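PDB 1LUR: aldose 1-epimerase from Caenorhabditis elegans, which probably catalyses the interconversion of the alpha and beta anomers of aldose sugars. Local coordinates for residues A[236-241]-A[275-280]. Sequence-based numbering, arbitrary orientation.
Sequences DLDNDL and VIHLYA
The imidazole of His-277 is held between Asp-238 and Asp-240. His-277 ND1 donates to Asp-240 OD1 at 2.7 Å and meets that oxygen nearly along its C-O bond. At the other ring nitrogen, His-277 NE2 donates to Asp-238 OD1. That bond is modelled very short, at 2.5 Å, so its exact length is doubtful. Both carboxylates stand steeply to the imidazole, with planes 82° apart for Asp-238 and 78° for Asp-240. His-277 CG lies anti to its backbone N (chi1 -175°), beside the carbonyl carbon. Both carboxylate oxygens meet the ring at its edge. Bonds at both ring nitrogens would hold its rotation. An alanine at His-277 would probably leave Asp-238 OD1 and Asp-240 OD1 without this common donor and let the Asp-238 carboxylate turn.

Asp-240 has a second hold, since its OD2 accepts from Ser-308 N. Asp-238 also lies beside the Tyr-279 ring, its CG 3.5 Å from Tyr-279 CD1. Asp-238, Asp-240, His-277 and Tyr-279 share one face of the sheet; Asn-239, Leu-241, Ile-276 and Leu-278 share the other. There Leu-278 CD1 reaches Leu-241 CG at 4.0 Å, while Leu-237, from the preceding loop, brings CD2 to 3.7 Å from Leu-278 CB. Strand 187-192 covers this face through Leu-188 and Met-190.

The backbones run antiparallel and set the side chains in place. Leu-278 N donates to Asn-239 O at 2.9 Å. Leu-241 and Ile-276 exchange a pair of N-H...O bonds. Ala-280 N donates to Leu-237 O at 2.8 Å. Asp-238 and Asn-239 both lie opposite Leu-278, a classic beta bulge. Strand 275-279 is flanked on its other edge by strand 300-305, and His-277 touches Glu-303 and Gln-305 there. The pair belongs to an antiparallel sheet of the beta-sandwich characteristic of the galactose mutarotase family.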
loop_
_atom_site.group_PDB
_atom_site.type_symbol
_atom_site.label_atom_id
_atom_site.label_comp_id
_atom_site.label_asym_id
_atom_site.label_seq_id
_atom_site.Cartn_x
_atom_site.Cartn_y
_atom_site.Cartn_z
ATOM N N ASP A 236 -2.269 7.578 16.092
ATOM C CA ASP A 236 -3.384 7.544 15.155
ATOM C C ASP A 236 -2.987 7.973 13.754
ATOM O O ASP A 236 -3.773 8.592 13.038
ATOM C CB ASP A 236 -4.537 8.422 15.658
ATOM C CG ASP A 236 -4.108 9.846 15.945
ATOM O OD1 ASP A 236 -3.459 10.471 15.077
ATOM O OD2 ASP A 236 -4.433 10.348 17.041
ATOM N N LEU A 237 -1.760 7.646 13.364
ATOM C CA LEU A 237 -1.279 8.003 12.041
ATOM C C LEU A 237 -2.126 7.236 11.032
ATOM O O LEU A 237 -2.392 6.050 11.217
ATOM C CB LEU A 237 0.192 7.613 11.895
ATOM C CG LEU A 237 0.869 7.977 10.576
ATOM C CD1 LEU A 237 0.816 9.481 10.358
ATOM C CD2 LEU A 237 2.305 7.487 10.605
ATOM N N ASP A 238 -2.551 7.918 9.975
ATOM C CA ASP A 238 -3.374 7.305 8.935
ATOM C C ASP A 238 -3.732 8.414 7.965
ATOM O O ASP A 238 -4.908 8.714 7.747
ATOM C CB ASP A 238 -4.639 6.693 9.558
ATOM C CG ASP A 238 -5.563 6.066 8.525
ATOM O OD1 ASP A 238 -5.074 5.662 7.446
ATOM O OD2 ASP A 238 -6.778 5.959 8.801
ATOM N N ASN A 239 -2.698 9.019 7.388
ATOM C CA ASN A 239 -2.861 10.111 6.438
ATOM C C ASN A 239 -1.962 9.998 5.224
ATOM O O ASN A 239 -1.045 9.173 5.175
ATOM C CB ASN A 239 -2.537 11.449 7.108
ATOM C CG ASN A 239 -3.316 11.672 8.378
ATOM O OD1 ASN A 239 -4.151 12.570 8.449
ATOM N ND2 ASN A 239 -3.048 10.855 9.396
ATOM N N ASP A 240 -2.231 10.874 4.265
ATOM C CA ASP A 240 -1.501 10.967 3.013
ATOM C C ASP A 240 -0.369 11.977 3.204
ATOM O O ASP A 240 -0.620 13.121 3.587
ATOM C CB ASP A 240 -2.407 11.520 1.912
ATOM C CG ASP A 240 -3.330 10.483 1.306
ATOM O OD1 ASP A 240 -3.680 9.486 1.973
ATOM O OD2 ASP A 240 -3.722 10.699 0.142
ATOM N N LEU A 241 0.869 11.566 2.948
ATOM C CA LEU A 241 2.002 12.474 3.092
ATOM C C LEU A 241 2.463 12.783 1.670
ATOM O O LEU A 241 2.934 11.897 0.952
ATOM C CB LEU A 241 3.122 11.821 3.914
ATOM C CG LEU A 241 3.054 12.016 5.439
ATOM C CD1 LEU A 241 3.399 13.454 5.779
ATOM C CD2 LEU A 241 1.669 11.665 5.970
ATOM N N VAL A 275 2.095 10.525 -3.508
ATOM C CA VAL A 275 1.962 10.504 -2.059
ATOM C C VAL A 275 2.171 9.113 -1.489
ATOM O O VAL A 275 2.208 8.118 -2.216
ATOM C CB VAL A 275 0.559 11.003 -1.591
ATOM C CG1 VAL A 275 0.160 12.247 -2.359
ATOM C CG2 VAL A 275 -0.481 9.908 -1.753
ATOM N N ILE A 276 2.332 9.056 -0.177
ATOM C CA ILE A 276 2.524 7.799 0.512
ATOM C C ILE A 276 1.624 7.848 1.729
ATOM O O ILE A 276 1.815 8.679 2.621
ATOM C CB ILE A 276 3.974 7.587 0.979
ATOM C CG1 ILE A 276 4.906 7.464 -0.229
ATOM C CG2 ILE A 276 4.043 6.356 1.859
ATOM C CD1 ILE A 276 6.358 7.173 0.130
ATOM N N HIS A 277 0.627 6.975 1.756
ATOM C CA HIS A 277 -0.293 6.935 2.879
ATOM C C HIS A 277 0.306 6.096 3.994
ATOM O O HIS A 277 0.642 4.927 3.790
ATOM C CB HIS A 277 -1.634 6.330 2.468
ATOM C CG HIS A 277 -2.663 6.374 3.551
ATOM N ND1 HIS A 277 -3.368 7.517 3.861
ATOM C CD2 HIS A 277 -3.078 5.427 4.426
ATOM C CE1 HIS A 277 -4.173 7.273 4.880
ATOM N NE2 HIS A 277 -4.015 6.012 5.242
ATOM N N LEU A 278 0.435 6.699 5.172
ATOM C CA LEU A 278 0.991 6.026 6.331
ATOM C C LEU A 278 -0.113 5.736 7.338
ATOM O O LEU A 278 -0.833 6.643 7.751
ATOM C CB LEU A 278 2.053 6.908 6.995
ATOM C CG LEU A 278 3.178 7.437 6.100
ATOM C CD1 LEU A 278 4.036 8.433 6.871
ATOM C CD2 LEU A 278 4.017 6.268 5.599
ATOM N N TYR A 279 -0.246 4.472 7.717
ATOM C CA TYR A 279 -1.260 4.059 8.680
ATOM C C TYR A 279 -0.567 3.324 9.825
ATOM O O TYR A 279 -0.035 2.225 9.645
ATOM C CB TYR A 279 -2.300 3.156 8.011
ATOM C CG TYR A 279 -3.275 2.521 8.975
ATOM C CD1 TYR A 279 -3.979 3.291 9.898
ATOM C CD2 TYR A 279 -3.497 1.146 8.960
ATOM C CE1 TYR A 279 -4.885 2.701 10.784
ATOM C CE2 TYR A 279 -4.393 0.551 9.840
ATOM C CZ TYR A 279 -5.083 1.333 10.747
ATOM O OH TYR A 279 -5.966 0.740 11.619
ATOM N N ALA A 280 -0.585 3.940 11.004
ATOM C CA ALA A 280 0.041 3.375 12.195
ATOM C C ALA A 280 -0.608 2.124 12.781
ATOM O O ALA A 280 -0.311 1.746 13.916
ATOM C CB ALA A 280 0.163 4.452 13.272
#